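Local coordinates for protein SusD homolog (Bacteroides ovatus, PDB 4F53) that probably binds mucin O-glycans at the cell surface, as a SusD/RagB-family outer-membrane lipoprotein, and is likely to pass them on for uptake, at residues N90-F101 with I134-I145; Y49-F58 with W71-N79. All coordinates share one frame; numbering follows the deposited sequence.

Contact 1: N90-F101 with I134-I145; sequences NDFYSKFYPDYF and IPYSKVGAANAI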
# COMPACT_ATOMS: atom_id res chain seq x y z
N ASN A 90 8.80 15.22 -1.38
CA ASN A 90 8.71 16.44 -2.19
C ASN A 90 7.80 16.32 -3.39
O ASN A 90 7.06 17.26 -3.65
CB ASN A 90 10.10 16.90 -2.66
CG ASN A 90 10.96 17.46 -1.55
OD1 ASN A 90 11.46 16.72 -0.69
ND2 ASN A 90 11.16 18.77 -1.54
N ASP A 91 7.86 15.21 -4.15
CA ASP A 91 7.07 15.07 -5.36
C ASP A 91 5.57 14.98 -5.08
O ASP A 91 4.81 15.47 -5.90
CB ASP A 91 7.55 13.90 -6.23
CG ASP A 91 8.86 14.15 -6.96
OD1 ASP A 91 9.68 14.98 -6.47
OD2 ASP A 91 9.08 13.52 -8.02
N PHE A 92 5.14 14.45 -3.93
CA PHE A 92 3.70 14.47 -3.61
C PHE A 92 3.21 15.90 -3.39
O PHE A 92 2.13 16.24 -3.88
CB PHE A 92 3.36 13.61 -2.40
CG PHE A 92 3.16 12.16 -2.74
CD1 PHE A 92 2.05 11.74 -3.47
CD2 PHE A 92 4.06 11.20 -2.31
CE1 PHE A 92 1.86 10.39 -3.77
CE2 PHE A 92 3.86 9.85 -2.59
CZ PHE A 92 2.77 9.46 -3.33
N TYR A 93 4.01 16.75 -2.72
CA TYR A 93 3.65 18.15 -2.45
C TYR A 93 3.64 18.98 -3.74
O TYR A 93 2.69 19.73 -3.94
CB TYR A 93 4.59 18.78 -1.39
CG TYR A 93 4.26 18.31 0.01
CD1 TYR A 93 4.68 17.06 0.47
CD2 TYR A 93 3.49 19.10 0.87
CE1 TYR A 93 4.37 16.62 1.76
CE2 TYR A 93 3.17 18.66 2.15
CZ TYR A 93 3.62 17.43 2.60
OH TYR A 93 3.29 17.00 3.85
N SER A 94 4.66 18.82 -4.63
CA SER A 94 4.79 19.52 -5.92
C SER A 94 3.67 19.18 -6.88
O SER A 94 3.21 20.03 -7.65
CB SER A 94 6.11 19.15 -6.61
OG SER A 94 7.23 19.37 -5.77
N LYS A 95 3.26 17.91 -6.87
CA LYS A 95 2.24 17.43 -7.80
C LYS A 95 0.83 17.65 -7.28
O LYS A 95 -0.07 17.84 -8.10
CB LYS A 95 2.45 15.94 -8.11
CG LYS A 95 3.73 15.69 -8.90
CD LYS A 95 3.97 14.20 -9.02
CE LYS A 95 5.35 13.89 -9.53
NZ LYS A 95 5.44 14.13 -10.99
N PHE A 96 0.61 17.62 -5.95
CA PHE A 96 -0.74 17.76 -5.40
C PHE A 96 -1.18 19.21 -5.13
O PHE A 96 -2.26 19.61 -5.60
CB PHE A 96 -0.91 16.92 -4.09
CG PHE A 96 -2.36 16.80 -3.66
CD1 PHE A 96 -2.95 17.77 -2.85
CD2 PHE A 96 -3.15 15.74 -4.12
CE1 PHE A 96 -4.31 17.69 -2.52
CE2 PHE A 96 -4.50 15.65 -3.78
CZ PHE A 96 -5.08 16.65 -3.01
N TYR A 97 -0.42 19.93 -4.30
CA TYR A 97 -0.84 21.23 -3.76
C TYR A 97 -1.06 22.37 -4.75
O TYR A 97 -2.09 23.04 -4.56
CB TYR A 97 0.04 21.66 -2.60
CG TYR A 97 -0.40 20.99 -1.31
CD1 TYR A 97 -1.62 21.30 -0.72
CD2 TYR A 97 0.35 19.96 -0.75
CE1 TYR A 97 -2.05 20.65 0.44
CE2 TYR A 97 -0.05 19.34 0.43
CZ TYR A 97 -1.25 19.68 1.02
OH TYR A 97 -1.68 19.03 2.17
N PRO A 98 -0.26 22.63 -5.81
CA PRO A 98 -0.61 23.75 -6.71
C PRO A 98 -2.02 23.58 -7.31
O PRO A 98 -2.79 24.55 -7.28
CB PRO A 98 0.50 23.71 -7.77
CG PRO A 98 1.65 23.08 -7.08
CD PRO A 98 1.01 22.01 -6.23
N ASP A 99 -2.41 22.35 -7.74
CA ASP A 99 -3.75 22.09 -8.30
C ASP A 99 -4.84 22.18 -7.23
O ASP A 99 -5.93 22.69 -7.51
CB ASP A 99 -3.81 20.73 -9.00
CG ASP A 99 -3.16 20.70 -10.38
OD1 ASP A 99 -2.64 21.75 -10.82
OD2 ASP A 99 -3.20 19.63 -11.03
N TYR A 100 -4.55 21.68 -6.02
CA TYR A 100 -5.47 21.71 -4.89
C TYR A 100 -5.84 23.17 -4.54
O TYR A 100 -7.02 23.50 -4.44
CB TYR A 100 -4.87 20.96 -3.69
CG TYR A 100 -5.60 21.14 -2.38
CD1 TYR A 100 -6.73 20.38 -2.08
CD2 TYR A 100 -5.18 22.07 -1.44
CE1 TYR A 100 -7.40 20.53 -0.88
CE2 TYR A 100 -5.85 22.25 -0.23
CZ TYR A 100 -6.97 21.48 0.04
OH TYR A 100 -7.61 21.65 1.24
N PHE A 101 -4.83 24.03 -4.38
CA PHE A 101 -5.07 25.44 -4.06
C PHE A 101 -5.79 26.15 -5.21
O PHE A 101 -6.67 26.98 -4.96
CB PHE A 101 -3.75 26.16 -3.72
CG PHE A 101 -3.11 25.68 -2.44
CD1 PHE A 101 -3.81 25.69 -1.24
CD2 PHE A 101 -1.77 25.30 -2.42
CE1 PHE A 101 -3.21 25.27 -0.05
CE2 PHE A 101 -1.17 24.88 -1.22
CZ PHE A 101 -1.90 24.85 -0.05
N ILE A 134 4.37 15.50 9.30
CA ILE A 134 4.48 16.09 7.95
C ILE A 134 3.84 17.50 7.92
O ILE A 134 2.94 17.77 8.73
CB ILE A 134 3.80 15.17 6.85
CG1 ILE A 134 2.28 14.95 7.11
CG2 ILE A 134 4.55 13.84 6.60
CD1 ILE A 134 1.44 14.64 5.87
N PRO A 135 4.21 18.39 6.96
CA PRO A 135 3.44 19.64 6.81
C PRO A 135 2.03 19.28 6.30
O PRO A 135 1.88 18.55 5.31
CB PRO A 135 4.24 20.47 5.80
CG PRO A 135 5.46 19.67 5.47
CD PRO A 135 5.25 18.27 5.91
N TYR A 136 0.99 19.69 7.06
CA TYR A 136 -0.39 19.37 6.70
C TYR A 136 -1.33 20.58 6.94
O TYR A 136 -1.65 21.30 5.98
CB TYR A 136 -0.89 18.09 7.41
CG TYR A 136 -2.19 17.57 6.84
CD1 TYR A 136 -2.25 17.04 5.55
CD2 TYR A 136 -3.38 17.68 7.56
CE1 TYR A 136 -3.47 16.63 5.00
CE2 TYR A 136 -4.59 17.26 7.02
CZ TYR A 136 -4.63 16.75 5.73
OH TYR A 136 -5.82 16.35 5.18
N SER A 137 -1.73 20.85 8.19
CA SER A 137 -2.65 21.96 8.50
C SER A 137 -2.03 23.34 8.24
O SER A 137 -2.79 24.28 8.04
CB SER A 137 -3.13 21.88 9.94
OG SER A 137 -2.10 22.13 10.88
N LYS A 138 -0.70 23.46 8.21
CA LYS A 138 -0.09 24.79 8.01
C LYS A 138 0.58 24.98 6.63
O LYS A 138 1.42 25.87 6.50
CB LYS A 138 0.93 25.08 9.13
CG LYS A 138 0.30 25.13 10.51
CD LYS A 138 1.34 24.96 11.57
CE LYS A 138 0.74 25.00 12.95
NZ LYS A 138 1.74 24.64 13.98
N VAL A 139 0.19 24.19 5.60
CA VAL A 139 0.78 24.30 4.26
C VAL A 139 0.41 25.66 3.62
O VAL A 139 -0.77 26.06 3.62
CB VAL A 139 0.49 23.11 3.30
CG1 VAL A 139 1.09 21.81 3.82
CG2 VAL A 139 -1.01 22.95 3.04
N GLY A 140 1.44 26.35 3.14
CA GLY A 140 1.30 27.63 2.46
C GLY A 140 1.00 27.42 0.99
O GLY A 140 1.39 26.40 0.41
N ALA A 141 0.32 28.39 0.36
CA ALA A 141 -0.02 28.31 -1.06
C ALA A 141 1.22 28.54 -1.94
O ALA A 141 1.24 28.06 -3.08
CB ALA A 141 -1.11 29.31 -1.41
N ALA A 142 2.25 29.22 -1.40
CA ALA A 142 3.50 29.54 -2.09
C ALA A 142 4.40 28.30 -2.30
O ALA A 142 4.71 27.97 -3.44
CB ALA A 142 4.26 30.62 -1.34
N ASN A 143 4.82 27.64 -1.20
CA ASN A 143 5.67 26.44 -1.21
C ASN A 143 5.20 25.54 -0.07
O ASN A 143 5.72 25.62 1.05
CB ASN A 143 7.16 26.83 -1.09
CG ASN A 143 8.16 25.70 -1.15
OD1 ASN A 143 7.83 24.52 -1.25
ND2 ASN A 143 9.44 26.04 -1.10
N ALA A 144 4.17 24.71 -0.36
CA ALA A 144 3.47 23.81 0.56
C ALA A 144 4.38 23.07 1.56
O ALA A 144 4.10 23.14 2.74
CB ALA A 144 2.66 22.80 -0.23
N ILE A 145 5.45 22.40 1.09
CA ILE A 145 6.38 21.60 1.91
C ILE A 145 7.26 22.47 2.87
O ILE A 145 7.74 21.96 3.89
CB ILE A 145 7.25 20.69 1.00
CG1 ILE A 145 7.69 19.40 1.73
CG2 ILE A 145 8.43 21.43 0.34
CD1 ILE A 145 8.04 18.28 0.83
O HOH W 1 0.20 17.75 3.35
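Tyr93 and Ile145 mark one close approach of the helical segment 90-101 to the irregular segment 134-145, with CA atoms 6.2 Å apart, and Phe101 and Ala141 mark another. After a type I beta turn from Tyr136 to Val139 the loop runs back beside the helix, meeting Asn90, Tyr93, Tyr97 and Phe101 on one side. Tyr93 makes the direct hydrogen bond of the contact: its OH donates to Pro135 O at 2.6 Å, in the carbonyl plane and on a lone pair. The same oxygen accepts from a water that is hydrogen-bonded to Tyr97 OH, so one carbonyl ties two tyrosines to the loop. Ile145 lies over one face of the Tyr93 ring, CG1 4.1 Å from the centroid; with CG1 anti to the backbone N (chi1 -151°), its CD1 extends on to Asn90 CA. A leucine in place of Tyr93 would probably leave Pro135 O without its direct donor and strip Ile145 of the ring face it packs on. Val139 CG2 wedges between two rings, 3.6 Å from Tyr97 CE1 and 3.7 Å from Phe101 CZ. Ala141 CA sits over a face of Phe101, while Ala144 CB fills in against Tyr97. Arg120 of helix 110-131 is hydrogen-bonded to Tyr97 OH and makes a cation-pi contact with Tyr136, and helix 152-173 packs on Ile134 and Tyr136.

Contact 2: Y49-F58 with W71-N79; sequences YVDCLMAGAF and WSGRYATYN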
# COMPACT_ATOMS: atom_id res chain seq x y z
N TYR A 49 9.03 4.87 -8.28
CA TYR A 49 9.65 5.08 -6.99
C TYR A 49 8.72 4.75 -5.84
O TYR A 49 9.05 3.91 -5.02
CB TYR A 49 10.15 6.52 -6.84
CG TYR A 49 11.22 6.86 -7.85
CD1 TYR A 49 12.56 6.54 -7.62
CD2 TYR A 49 10.89 7.46 -9.06
CE1 TYR A 49 13.54 6.81 -8.57
CE2 TYR A 49 11.87 7.74 -10.02
CZ TYR A 49 13.19 7.43 -9.76
OH TYR A 49 14.16 7.70 -10.70
N VAL A 50 7.57 5.41 -5.78
CA VAL A 50 6.69 5.33 -4.61
C VAL A 50 5.95 4.01 -4.50
O VAL A 50 5.81 3.53 -3.38
CB VAL A 50 5.73 6.54 -4.47
CG1 VAL A 50 6.54 7.84 -4.33
CG2 VAL A 50 4.73 6.65 -5.62
N ASP A 51 5.49 3.43 -5.61
CA ASP A 51 4.68 2.23 -5.54
C ASP A 51 5.43 0.95 -5.87
O ASP A 51 5.06 -0.12 -5.41
CB ASP A 51 3.47 2.36 -6.48
CG ASP A 51 2.39 3.27 -5.92
OD1 ASP A 51 2.06 3.15 -4.69
OD2 ASP A 51 1.87 4.11 -6.69
N CYS A 52 6.46 1.05 -6.67
CA CYS A 52 7.15 -0.15 -7.05
C CYS A 52 8.44 -0.32 -6.24
O CYS A 52 8.54 -1.27 -5.46
CB CYS A 52 7.42 -0.15 -8.55
SG CYS A 52 8.22 -1.66 -9.15
N LEU A 53 9.40 0.58 -6.40
CA LEU A 53 10.70 0.46 -5.76
C LEU A 53 10.61 0.61 -4.24
O LEU A 53 11.33 -0.09 -3.52
CB LEU A 53 11.69 1.51 -6.34
CG LEU A 53 12.19 1.27 -7.77
CD1 LEU A 53 12.66 2.58 -8.39
CD2 LEU A 53 13.32 0.25 -7.79
N MSE A 54 9.75 1.50 -3.75
CA MSE A 54 9.66 1.69 -2.31
C MSE A 54 8.62 0.74 -1.69
O MSE A 54 9.02 -0.22 -1.04
CB MSE A 54 9.37 3.15 -1.94
CG MSE A 54 9.40 3.38 -0.41
SE MSE A 54 8.82 5.15 0.10
CE MSE A 54 6.86 4.93 -0.18
N ALA A 55 7.32 1.03 -1.86
CA ALA A 55 6.21 0.31 -1.24
C ALA A 55 6.15 -1.18 -1.67
O ALA A 55 5.86 -2.03 -0.84
CB ALA A 55 4.90 1.00 -1.55
N GLY A 56 6.47 -1.46 -2.94
CA GLY A 56 6.48 -2.81 -3.49
C GLY A 56 7.49 -3.70 -2.79
O GLY A 56 7.19 -4.86 -2.49
N ALA A 57 8.69 -3.14 -2.51
CA ALA A 57 9.76 -3.82 -1.77
C ALA A 57 9.36 -4.06 -0.29
O ALA A 57 9.45 -5.18 0.21
CB ALA A 57 11.05 -2.99 -1.81
N PHE A 58 8.96 -2.98 0.39
CA PHE A 58 8.66 -2.98 1.82
C PHE A 58 7.39 -3.77 2.16
O PHE A 58 7.33 -4.35 3.24
CB PHE A 58 8.60 -1.54 2.38
CG PHE A 58 9.88 -0.72 2.30
CD1 PHE A 58 11.12 -1.34 2.22
CD2 PHE A 58 9.83 0.67 2.36
CE1 PHE A 58 12.31 -0.57 2.17
CE2 PHE A 58 11.02 1.43 2.32
CZ PHE A 58 12.25 0.81 2.22
N TRP A 71 22.24 1.95 -10.77
CA TRP A 71 21.69 2.30 -9.46
C TRP A 71 22.77 2.08 -8.39
O TRP A 71 23.36 0.99 -8.33
CB TRP A 71 20.42 1.50 -9.14
CG TRP A 71 19.26 1.75 -10.06
CD1 TRP A 71 19.07 2.84 -10.87
CD2 TRP A 71 18.06 0.96 -10.17
NE1 TRP A 71 17.86 2.74 -11.52
CE2 TRP A 71 17.21 1.60 -11.11
CE3 TRP A 71 17.65 -0.25 -9.60
CZ2 TRP A 71 15.98 1.06 -11.47
CZ3 TRP A 71 16.41 -0.77 -9.96
CH2 TRP A 71 15.59 -0.13 -10.88
N SER A 72 23.07 3.12 -7.59
CA SER A 72 24.08 3.05 -6.52
C SER A 72 23.53 2.21 -5.34
O SER A 72 24.28 1.50 -4.65
CB SER A 72 24.46 4.45 -6.05
OG SER A 72 23.34 5.11 -5.46
N GLY A 73 22.23 2.28 -5.13
CA GLY A 73 21.51 1.56 -4.10
C GLY A 73 20.03 1.65 -4.33
O GLY A 73 19.59 2.29 -5.30
N ARG A 74 19.24 0.99 -3.46
CA ARG A 74 17.78 0.96 -3.59
C ARG A 74 17.11 1.08 -2.23
O ARG A 74 17.75 0.89 -1.20
CB ARG A 74 17.33 -0.36 -4.28
CG ARG A 74 17.99 -0.69 -5.63
CD ARG A 74 17.24 -1.76 -6.42
NE ARG A 74 16.87 -2.93 -5.61
CZ ARG A 74 17.69 -3.91 -5.26
NH1 ARG A 74 18.96 -3.89 -5.64
NH2 ARG A 74 17.25 -4.93 -4.54
N TYR A 75 15.80 1.36 -2.22
CA TYR A 75 15.03 1.38 -0.98
C TYR A 75 15.07 -0.02 -0.31
O TYR A 75 15.28 -0.11 0.89
CB TYR A 75 13.56 1.78 -1.23
CG TYR A 75 13.34 3.08 -1.97
CD1 TYR A 75 13.47 4.31 -1.32
CD2 TYR A 75 12.86 3.09 -3.28
CE1 TYR A 75 13.19 5.51 -1.98
CE2 TYR A 75 12.55 4.29 -3.94
CZ TYR A 75 12.72 5.50 -3.29
OH TYR A 75 12.43 6.66 -3.96
N ALA A 76 14.91 -1.09 -1.13
CA ALA A 76 14.88 -2.48 -0.70
C ALA A 76 16.10 -2.88 0.12
O ALA A 76 15.94 -3.59 1.11
CB ALA A 76 14.75 -3.41 -1.91
N THR A 77 17.30 -2.41 -0.27
CA THR A 77 18.54 -2.76 0.44
C THR A 77 18.91 -1.65 1.46
O THR A 77 19.97 -1.71 2.07
CB THR A 77 19.66 -3.10 -0.57
OG1 THR A 77 19.79 -2.04 -1.52
CG2 THR A 77 19.39 -4.40 -1.30
N TYR A 78 18.01 -0.69 1.69
CA TYR A 78 18.13 0.37 2.71
C TYR A 78 19.25 1.37 2.45
O TYR A 78 19.66 2.06 3.37
CB TYR A 78 18.26 -0.22 4.14
CG TYR A 78 17.27 -1.33 4.43
CD1 TYR A 78 15.90 -1.12 4.27
CD2 TYR A 78 17.69 -2.60 4.83
CE1 TYR A 78 14.97 -2.14 4.52
CE2 TYR A 78 16.78 -3.62 5.09
CZ TYR A 78 15.42 -3.38 4.98
OH TYR A 78 14.52 -4.36 5.30
N ASN A 79 19.67 1.51 1.19
CA ASN A 79 20.70 2.47 0.82
C ASN A 79 20.27 3.28 -0.44
O ASN A 79 21.06 3.39 -1.38
CB ASN A 79 22.08 1.75 0.60
CG ASN A 79 22.09 0.73 -0.53
OD1 ASN A 79 21.06 0.23 -0.98
ND2 ASN A 79 23.27 0.40 -1.02
O HOH W 2 13.92 -0.63 -3.89
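Aromatic packing dominates the meeting of Tyr75 with the helical segment 49-58. Met54, present as selenomethionine, lays its CB over one face of the Tyr75 ring, 3.9 Å from the centroid, and its SE stands farther out above the ring at 5.1 Å, a Met-aromatic contact. Leu53 CB comes to the ring's edge in plane, 3.6 Å from Tyr75 CD2. The phenol passes on to Tyr49, crossing that side chain at about a right angle, and its OH is hydrogen-bonded to Trp84 O of helix 82-106. Phe58, with CG anti to its carbonyl carbon (chi1 -63°), turns its ring edge to the loop backbone: CE1 lies 3.3 Å from Tyr75 O, near the ring plane, and CZ touches Tyr75 CB.

Smaller apolar contacts extend the interface along the helix. Ala57 CB and Ala76 CB meet at 3.7 Å, where the backbones run close. Leu53 CD2 rests against the six-membered ring of Trp71, 3.9 Å from Trp71 CH2.

No direct hydrogen bond crosses between the segments; the polar link is a water that donates to Leu53 O at 2.7 Å and accepts from Ala76 N. Within the loop, Asn79 OD1 takes Arg74 N and Thr77 OG1 from opposite faces of its plane, the hydroxyl at 2.7 Å. Arg74 also forms a salt bridge with Asp64 of strand 62-64.

The type I turn from Tyr75 to Tyr78 is closed by Tyr78 N to Tyr75 O, inside the wider bond from Asn79 N to Arg74 O; with positive phi at Tyr78 (67°), this is the paired bonding of a Schellman motif. From that turn, in the loop before helix 82-106, Tyr75 packs on helix 44-58 of the helix-rich, TPR-like SusD fold.

In the fold
From the N-terminal side, helix 44-58 supplies the first half of contact 2, and the chain then passes through strand 62-64 before the loop 71-79 folds back on that helix, closing a short excursion. Helix 82-106 follows and opens contact 1, which closes only after helix 110-131, when the loop 134-145 returns to the earlier helix. The two closures are therefore in series, neither nested nor crossed, and their centres lie about 24 Å apart. Their helices nevertheless touch directly, Phe92 CE2 lying 3.8 Å from Val50 CG1. Contact 2 thus ties helix 44-58 to the loop before helix 82-106, and contact 1 ties helix 82-106 to the loop between helices 110-131 and 152-173.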